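Local coordinates for fatty acid repression mutant protein 2 (Saccharomyces cerevisiae, PDB 4URP) that reduces the nitroaromatic compound 4-nitroquinoline N-oxide with NADH as reductant and FMN as cofactor, and takes part in the oxidative stress response, at residues K64-T76 against L145-P157. Sequence-based numbering, arbitrary orientation.
Sequences KRIWDAVASAMPT and LQHYNDYVKSALP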
ATOM      1  N   LYS A  64      13.849  -5.837  22.154  1.00 75.18           N
ATOM      2  CA  LYS A  64      13.474  -6.913  23.060  1.00 62.16           C
ATOM      3  C   LYS A  64      12.536  -6.412  24.152  1.00 69.81           C
ATOM      4  O   LYS A  64      11.724  -7.171  24.679  1.00 73.56           O
ATOM      5  CB  LYS A  64      14.721  -7.526  23.700  1.00 63.55           C
ATOM      6  CG  LYS A  64      15.711  -8.125  22.715  1.00 62.70           C
ATOM      7  CD  LYS A  64      16.689  -9.048  23.427  1.00 68.81           C
ATOM      8  CE  LYS A  64      17.596  -9.779  22.448  1.00 71.04           C
ATOM      9  NZ  LYS A  64      18.707  -8.921  21.943  1.00 69.26           N
ATOM     10  N   ARG A  65      12.647  -5.129  24.476  1.00 71.43           N
ATOM     11  CA  ARG A  65      11.886  -4.538  25.569  1.00 72.16           C
ATOM     12  C   ARG A  65      10.388  -4.522  25.301  1.00 63.64           C
ATOM     13  O   ARG A  65       9.586  -4.632  26.228  1.00 57.31           O
ATOM     14  CB  ARG A  65      12.374  -3.114  25.832  1.00 77.14           C
ATOM     15  CG  ARG A  65      12.738  -2.836  27.276  1.00 80.64           C
ATOM     16  CD  ARG A  65      13.427  -1.490  27.400  1.00 73.52           C
ATOM     17  NE  ARG A  65      14.002  -1.298  28.726  1.00 84.01           N
ATOM     18  CZ  ARG A  65      15.207  -1.728  29.084  1.00 82.10           C
ATOM     19  NH1 ARG A  65      15.967  -2.378  28.212  1.00 84.00           N
ATOM     20  NH2 ARG A  65      15.653  -1.511  30.314  1.00 64.15           N
ATOM     21  N   ILE A  66      10.012  -4.380  24.035  1.00 64.43           N
ATOM     22  CA  ILE A  66       8.604  -4.249  23.678  1.00 65.86           C
ATOM     23  C   ILE A  66       7.911  -5.594  23.506  1.00 62.93           C
ATOM     24  O   ILE A  66       6.826  -5.813  24.044  1.00 64.92           O
ATOM     25  CB  ILE A  66       8.416  -3.409  22.401  1.00 59.94           C
ATOM     26  CG1 ILE A  66       8.918  -1.983  22.633  1.00 63.60           C
ATOM     27  CG2 ILE A  66       6.955  -3.373  21.996  1.00 63.94           C
ATOM     28  CD1 ILE A  66       8.251  -1.296  23.802  1.00 53.86           C
ATOM     29  N   TRP A  67       8.534  -6.493  22.755  1.00 61.39           N
ATOM     30  CA  TRP A  67       7.942  -7.804  22.517  1.00 61.82           C
ATOM     31  C   TRP A  67       7.881  -8.623  23.802  1.00 65.22           C
ATOM     32  O   TRP A  67       7.051  -9.524  23.937  1.00 54.85           O
ATOM     33  CB  TRP A  67       8.716  -8.555  21.438  1.00 59.65           C
ATOM     34  CG  TRP A  67       8.799  -7.821  20.147  1.00 56.42           C
ATOM     35  CD1 TRP A  67       9.863  -7.113  19.682  1.00 59.70           C
ATOM     36  CD2 TRP A  67       7.780  -7.719  19.147  1.00 64.80           C
ATOM     37  NE1 TRP A  67       9.575  -6.576  18.454  1.00 51.37           N
ATOM     38  CE2 TRP A  67       8.302  -6.935  18.103  1.00 63.41           C
ATOM     39  CE3 TRP A  67       6.479  -8.217  19.034  1.00 60.24           C
ATOM     40  CZ2 TRP A  67       7.572  -6.634  16.961  1.00 59.55           C
ATOM     41  CZ3 TRP A  67       5.756  -7.917  17.899  1.00 55.74           C
ATOM     42  CH2 TRP A  67       6.303  -7.133  16.878  1.00 53.37           C
ATOM     43  N   ASP A  68       8.762  -8.301  24.744  1.00 63.67           N
ATOM     44  CA  ASP A  68       8.725  -8.923  26.059  1.00 67.08           C
ATOM     45  C   ASP A  68       7.541  -8.389  26.844  1.00 71.70           C
ATOM     46  O   ASP A  68       7.010  -9.065  27.723  1.00 82.20           O
ATOM     47  CB  ASP A  68      10.016  -8.643  26.824  1.00 64.45           C
ATOM     48  CG  ASP A  68       9.947  -9.099  28.264  1.00 79.56           C
ATOM     49  OD1 ASP A  68      10.205 -10.293  28.522  1.00 81.43           O
ATOM     50  OD2 ASP A  68       9.626  -8.265  29.136  1.00 79.67           O
ATOM     51  N   ALA A  69       7.138  -7.164  26.525  1.00 64.90           N
ATOM     52  CA  ALA A  69       6.001  -6.539  27.184  1.00 73.02           C
ATOM     53  C   ALA A  69       4.701  -7.072  26.606  1.00 73.67           C
ATOM     54  O   ALA A  69       3.713  -7.238  27.315  1.00 69.51           O
ATOM     55  CB  ALA A  69       6.070  -5.030  27.034  1.00 69.06           C
ATOM     56  N   VAL A  70       4.705  -7.332  25.305  1.00 67.50           N
ATOM     57  CA  VAL A  70       3.542  -7.914  24.658  1.00 61.34           C
ATOM     58  C   VAL A  70       3.369  -9.347  25.136  1.00 78.85           C
ATOM     59  O   VAL A  70       2.279  -9.745  25.537  1.00 81.15           O
ATOM     60  CB  VAL A  70       3.677  -7.895  23.121  1.00 65.77           C
ATOM     61  CG1 VAL A  70       2.539  -8.671  22.479  1.00 64.09           C
ATOM     62  CG2 VAL A  70       3.709  -6.466  22.614  1.00 51.37           C
ATOM     63  N   ALA A  71       4.463 -10.103  25.133  1.00 68.64           N
ATOM     64  CA  ALA A  71       4.441 -11.508  25.542  1.00 60.59           C
ATOM     65  C   ALA A  71       4.218 -11.697  27.041  1.00 70.82           C
ATOM     66  O   ALA A  71       4.495 -12.764  27.588  1.00 86.74           O
ATOM     67  CB  ALA A  71       5.720 -12.203  25.109  1.00 62.56           C
ATOM     68  N   SER A  72       3.730 -10.655  27.702  1.00 70.82           N
ATOM     69  CA  SER A  72       3.317 -10.744  29.096  1.00 72.56           C
ATOM     70  C   SER A  72       1.847 -10.354  29.181  1.00 78.89           C
ATOM     71  O   SER A  72       1.139 -10.741  30.111  1.00 78.60           O
ATOM     72  CB  SER A  72       4.170  -9.834  29.982  1.00 69.09           C
ATOM     73  OG  SER A  72       5.512 -10.289  30.037  1.00 69.52           O
ATOM     74  N   ALA A  73       1.398  -9.585  28.194  1.00 80.33           N
ATOM     75  CA  ALA A  73      -0.019  -9.289  28.032  1.00 84.24           C
ATOM     76  C   ALA A  73      -0.679 -10.469  27.332  1.00 79.76           C
ATOM     77  O   ALA A  73      -1.901 -10.605  27.331  1.00 81.48           O
ATOM     78  CB  ALA A  73      -0.209  -8.015  27.229  1.00 74.60           C
ATOM     79  N   MET A  74       0.152 -11.358  26.798  1.00 78.41           N
ATOM     80  CA  MET A  74      -0.298 -12.633  26.253  1.00 80.75           C
ATOM     81  C   MET A  74      -0.009 -13.714  27.280  1.00 81.63           C
ATOM     82  O   MET A  74       1.146 -13.892  27.679  1.00 82.24           O
ATOM     83  CB  MET A  74       0.449 -12.945  24.966  1.00 77.68           C
ATOM     84  CG  MET A  74       0.598 -11.741  24.055  1.00 73.05           C
ATOM     85  SD  MET A  74      -0.766 -11.647  22.885  1.00 61.56           S
ATOM     86  CE  MET A  74      -0.298 -12.957  21.755  1.00 50.24           C
ATOM     87  N   PRO A  75      -1.031 -14.434  27.715  1.00 85.72           N
ATOM     88  CA  PRO A  75      -0.838 -15.345  28.833  1.00 87.73           C
ATOM     89  C   PRO A  75      -1.091 -16.791  28.559  1.00 86.77           C
ATOM     90  O   PRO A  75      -1.400 -17.519  29.501  1.00 89.88           O
ATOM     91  CB  PRO A  75      -1.932 -14.871  29.793  1.00 78.05           C
ATOM     92  CG  PRO A  75      -3.080 -14.580  28.866  1.00 96.66           C
ATOM     93  CD  PRO A  75      -2.473 -14.157  27.540  1.00 86.84           C
ATOM     94  N   THR A  76      -0.976 -17.220  27.315  1.00 80.05           N
ATOM     95  CA  THR A  76      -1.273 -18.614  27.039  1.00 71.66           C
ATOM     96  C   THR A  76      -0.159 -19.449  26.383  1.00 84.28           C
ATOM     97  O   THR A  76      -0.429 -20.534  25.877  1.00 98.10           O
ATOM     98  CB  THR A  76      -2.627 -18.793  26.314  1.00 70.37           C
ATOM     99  OG1 THR A  76      -2.713 -20.121  25.778  1.00 82.12           O
ATOM    100  CG2 THR A  76      -2.809 -17.771  25.200  1.00 68.50           C
ATOM    101  N   LEU A 145       5.365  -9.754   8.726  1.00 63.87           N
ATOM    102  CA  LEU A 145       4.339  -8.829   9.181  1.00 60.18           C
ATOM    103  C   LEU A 145       4.023  -9.067  10.645  1.00 59.61           C
ATOM    104  O   LEU A 145       4.213 -10.165  11.151  1.00 71.71           O
ATOM    105  CB  LEU A 145       3.059  -9.007   8.357  1.00 75.05           C
ATOM    106  CG  LEU A 145       2.110 -10.154   8.738  1.00 59.57           C
ATOM    107  CD1 LEU A 145       0.767  -9.991   8.030  1.00 61.50           C
ATOM    108  CD2 LEU A 145       2.709 -11.519   8.429  1.00 51.61           C
ATOM    109  N   GLN A 146       3.543  -8.024  11.311  1.00 53.40           N
ATOM    110  CA  GLN A 146       2.983  -8.134  12.653  1.00 54.90           C
ATOM    111  C   GLN A 146       2.034  -6.972  12.906  1.00 54.83           C
ATOM    112  O   GLN A 146       2.295  -5.843  12.490  1.00 55.86           O
ATOM    113  CB  GLN A 146       4.073  -8.170  13.729  1.00 52.55           C
ATOM    114  CG  GLN A 146       4.558  -9.569  14.090  1.00 57.73           C
ATOM    115  CD  GLN A 146       3.437 -10.596  14.135  1.00 62.18           C
ATOM    116  OE1 GLN A 146       3.497 -11.620  13.451  1.00 58.77           O
ATOM    117  NE2 GLN A 146       2.417 -10.335  14.946  1.00 61.14           N
ATOM    118  N   HIS A 147       0.924  -7.253  13.582  1.00 54.93           N
ATOM    119  CA  HIS A 147      -0.113  -6.244  13.792  1.00 49.66           C
ATOM    120  C   HIS A 147      -0.543  -6.122  15.245  1.00 52.61           C
ATOM    121  O   HIS A 147      -1.725  -5.951  15.542  1.00 58.34           O
ATOM    122  CB  HIS A 147      -1.327  -6.534  12.912  1.00 59.99           C
ATOM    123  CG  HIS A 147      -1.064  -6.366  11.446  1.00 49.60           C
ATOM    124  ND1 HIS A 147      -0.173  -7.170  10.762  1.00 42.59           N
ATOM    125  CD2 HIS A 147      -1.569  -5.504  10.543  1.00 56.60           C
ATOM    126  CE1 HIS A 147      -0.146  -6.795   9.486  1.00 42.75           C
ATOM    127  NE2 HIS A 147      -0.984  -5.788   9.334  1.00 52.50           N
ATOM    128  N   TYR A 148       0.422  -6.196  16.153  1.00 54.08           N
ATOM    129  CA  TYR A 148       0.153  -5.944  17.562  1.00 56.27           C
ATOM    130  C   TYR A 148       0.124  -4.449  17.802  1.00 65.56           C
ATOM    131  O   TYR A 148       0.911  -3.928  18.587  1.00 61.37           O
ATOM    132  CB  TYR A 148       1.249  -6.560  18.421  1.00 58.01           C
ATOM    133  CG  TYR A 148       1.239  -8.062  18.425  1.00 52.07           C
ATOM    134  CD1 TYR A 148       0.064  -8.763  18.642  1.00 53.96           C
ATOM    135  CD2 TYR A 148       2.403  -8.781  18.206  1.00 55.03           C
ATOM    136  CE1 TYR A 148       0.051 -10.137  18.648  1.00 61.03           C
ATOM    137  CE2 TYR A 148       2.399 -10.156  18.208  1.00 59.33           C
ATOM    138  CZ  TYR A 148       1.222 -10.830  18.430  1.00 63.84           C
ATOM    139  OH  TYR A 148       1.218 -12.205  18.432  1.00 57.27           O
ATOM    140  N   ASN A 149      -0.786  -3.764  17.120  1.00 67.91           N
ATOM    141  CA  ASN A 149      -0.840  -2.309  17.140  1.00 53.18           C
ATOM    142  C   ASN A 149      -1.050  -1.748  18.533  1.00 52.71           C
ATOM    143  O   ASN A 149      -0.201  -1.035  19.058  1.00 53.82           O
ATOM    144  CB  ASN A 149      -1.947  -1.805  16.220  1.00 58.69           C
ATOM    145  CG  ASN A 149      -1.809  -2.325  14.811  1.00 55.00           C
ATOM    146  OD1 ASN A 149      -0.699  -2.498  14.307  1.00 50.99           O
ATOM    147  ND2 ASN A 149      -2.937  -2.581  14.166  1.00 61.36           N
ATOM    148  N   ASP A 150      -2.196  -2.072  19.124  1.00 50.90           N
ATOM    149  CA  ASP A 150      -2.555  -1.567  20.443  1.00 60.42           C
ATOM    150  C   ASP A 150      -1.543  -1.973  21.509  1.00 57.79           C
ATOM    151  O   ASP A 150      -1.257  -1.204  22.427  1.00 61.86           O
ATOM    152  CB  ASP A 150      -3.952  -2.050  20.837  1.00 74.77           C
ATOM    153  CG  ASP A 150      -4.349  -3.328  20.124  1.00 81.10           C
ATOM    154  OD1 ASP A 150      -3.903  -4.413  20.553  1.00 68.39           O
ATOM    155  OD2 ASP A 150      -5.106  -3.248  19.133  1.00 86.44           O
ATOM    156  N   TYR A 151      -1.005  -3.182  21.389  1.00 50.58           N
ATOM    157  CA  TYR A 151      -0.057  -3.682  22.374  1.00 53.85           C
ATOM    158  C   TYR A 151       1.259  -2.908  22.371  1.00 54.71           C
ATOM    159  O   TYR A 151       1.772  -2.552  23.432  1.00 56.40           O
ATOM    160  CB  TYR A 151       0.188  -5.177  22.165  1.00 58.27           C
ATOM    161  CG  TYR A 151      -0.876  -6.055  22.788  1.00 59.69           C
ATOM    162  CD1 TYR A 151      -1.613  -5.615  23.882  1.00 53.25           C
ATOM    163  CD2 TYR A 151      -1.141  -7.325  22.290  1.00 60.09           C
ATOM    164  CE1 TYR A 151      -2.582  -6.413  24.459  1.00 58.70           C
ATOM    165  CE2 TYR A 151      -2.111  -8.129  22.863  1.00 59.49           C
ATOM    166  CZ  TYR A 151      -2.827  -7.667  23.946  1.00 59.85           C
ATOM    167  OH  TYR A 151      -3.791  -8.463  24.519  1.00 62.06           O
ATOM    168  N   VAL A 152       1.797  -2.637  21.186  1.00 53.86           N
ATOM    169  CA  VAL A 152       3.041  -1.885  21.096  1.00 61.33           C
ATOM    170  C   VAL A 152       2.789  -0.392  21.250  1.00 64.33           C
ATOM    171  O   VAL A 152       3.697   0.365  21.578  1.00 69.35           O
ATOM    172  CB  VAL A 152       3.791  -2.150  19.776  1.00 59.19           C
ATOM    173  CG1 VAL A 152       4.014  -3.645  19.583  1.00 64.81           C
ATOM    174  CG2 VAL A 152       3.038  -1.557  18.605  1.00 69.04           C
ATOM    175  N   LYS A 153       1.550   0.029  21.021  1.00 54.93           N
ATOM    176  CA  LYS A 153       1.193   1.433  21.168  1.00 62.90           C
ATOM    177  C   LYS A 153       1.307   1.866  22.621  1.00 66.19           C
ATOM    178  O   LYS A 153       1.883   2.907  22.925  1.00 69.94           O
ATOM    179  CB  LYS A 153      -0.228   1.681  20.662  1.00 59.05           C
ATOM    180  CG  LYS A 153      -0.734   3.099  20.875  1.00 66.57           C
ATOM    181  CD  LYS A 153       0.219   4.117  20.283  1.00 52.17           C
ATOM    182  CE  LYS A 153      -0.426   5.485  20.217  1.00 65.39           C
ATOM    183  NZ  LYS A 153      -1.019   5.873  21.529  1.00 82.64           N
ATOM    184  N   SER A 154       0.744   1.067  23.519  1.00 57.31           N
ATOM    185  CA  SER A 154       0.840   1.356  24.942  1.00 57.83           C
ATOM    186  C   SER A 154       2.264   1.119  25.427  1.00 61.66           C
ATOM    187  O   SER A 154       2.759   1.818  26.311  1.00 59.23           O
ATOM    188  CB  SER A 154      -0.132   0.478  25.735  1.00 45.80           C
ATOM    189  OG  SER A 154      -0.100   0.805  27.115  1.00 53.08           O
ATOM    190  N   ALA A 155       2.915   0.123  24.836  1.00 64.38           N
ATOM    191  CA  ALA A 155       4.265  -0.249  25.229  1.00 56.80           C
ATOM    192  C   ALA A 155       5.273   0.791  24.766  1.00 64.41           C
ATOM    193  O   ALA A 155       6.348   0.925  25.349  1.00 63.22           O
ATOM    194  CB  ALA A 155       4.620  -1.614  24.663  1.00 58.84           C
ATOM    195  N   LEU A 156       4.914   1.513  23.710  1.00 70.37           N
ATOM    196  CA  LEU A 156       5.758   2.550  23.134  1.00 56.92           C
ATOM    197  C   LEU A 156       6.168   3.574  24.186  1.00 55.81           C
ATOM    198  O   LEU A 156       5.410   3.850  25.111  1.00 63.68           O
ATOM    199  CB  LEU A 156       5.017   3.232  21.979  1.00 54.31           C
ATOM    200  CG  LEU A 156       5.625   3.109  20.577  1.00 59.27           C
ATOM    201  CD1 LEU A 156       6.247   1.741  20.351  1.00 59.28           C
ATOM    202  CD2 LEU A 156       4.568   3.406  19.532  1.00 48.93           C
ATOM    203  N   PRO A 157       7.383   4.130  24.055  1.00 48.26           N
ATOM    204  CA  PRO A 157       7.932   5.090  25.018  1.00 55.83           C
ATOM    205  C   PRO A 157       7.200   6.428  25.011  1.00 60.28           C
ATOM    206  O   PRO A 157       6.197   6.581  24.317  1.00 59.78           O
ATOM    207  CB  PRO A 157       9.382   5.266  24.550  1.00 63.71           C
ATOM    208  CG  PRO A 157       9.368   4.886  23.130  1.00 67.40           C
ATOM    209  CD  PRO A 157       8.351   3.803  22.996  1.00 48.69           C
TER
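M74 lies against two tyrosines at once: M74 SD is 4.9 Å from the ring centroid of Y151 and 5.3 Å from that of Y148, 62° and 41° off the respective ring normals, so both Met-aromatic contacts are oblique. Bends at chi2 and chi3 in the M74 side chain put M74 CE 3.7 Å from Y148 OH. V70 CG1 sits over one face of Y148, offset toward the rim, and 3.9 Å from Y151 CD2, while V70 CG2 meets Y151 CB at 3.8 Å. W67 and Y148 meet edge to edge, W67 CZ3 lying 3.5 Å from Y148 CD2, and W67 CH2 reaches Q146 CB. This is apolar helix-helix packing within the nitroreductase fold, with no hydrogen bond across it: the axes of segment 64-73 of helix 60-73 and of helix 149-155 approach to 9.4 Å, their N-to-C directions 122° apart. Strand 164-172 backs the interface, V171 touching W67 and V166 touching V152. Shortening W67 to an alanine would probably leave a gap beside Y148 CD2 and Q146 CB; Q146 OE1 is held elsewhere by R82. Toward the end of helix 149-155, I66 takes over: CG2, anti to the backbone N, packs on V152 CG1, and I66 CD1 meets A155 CB at 3.7 Å.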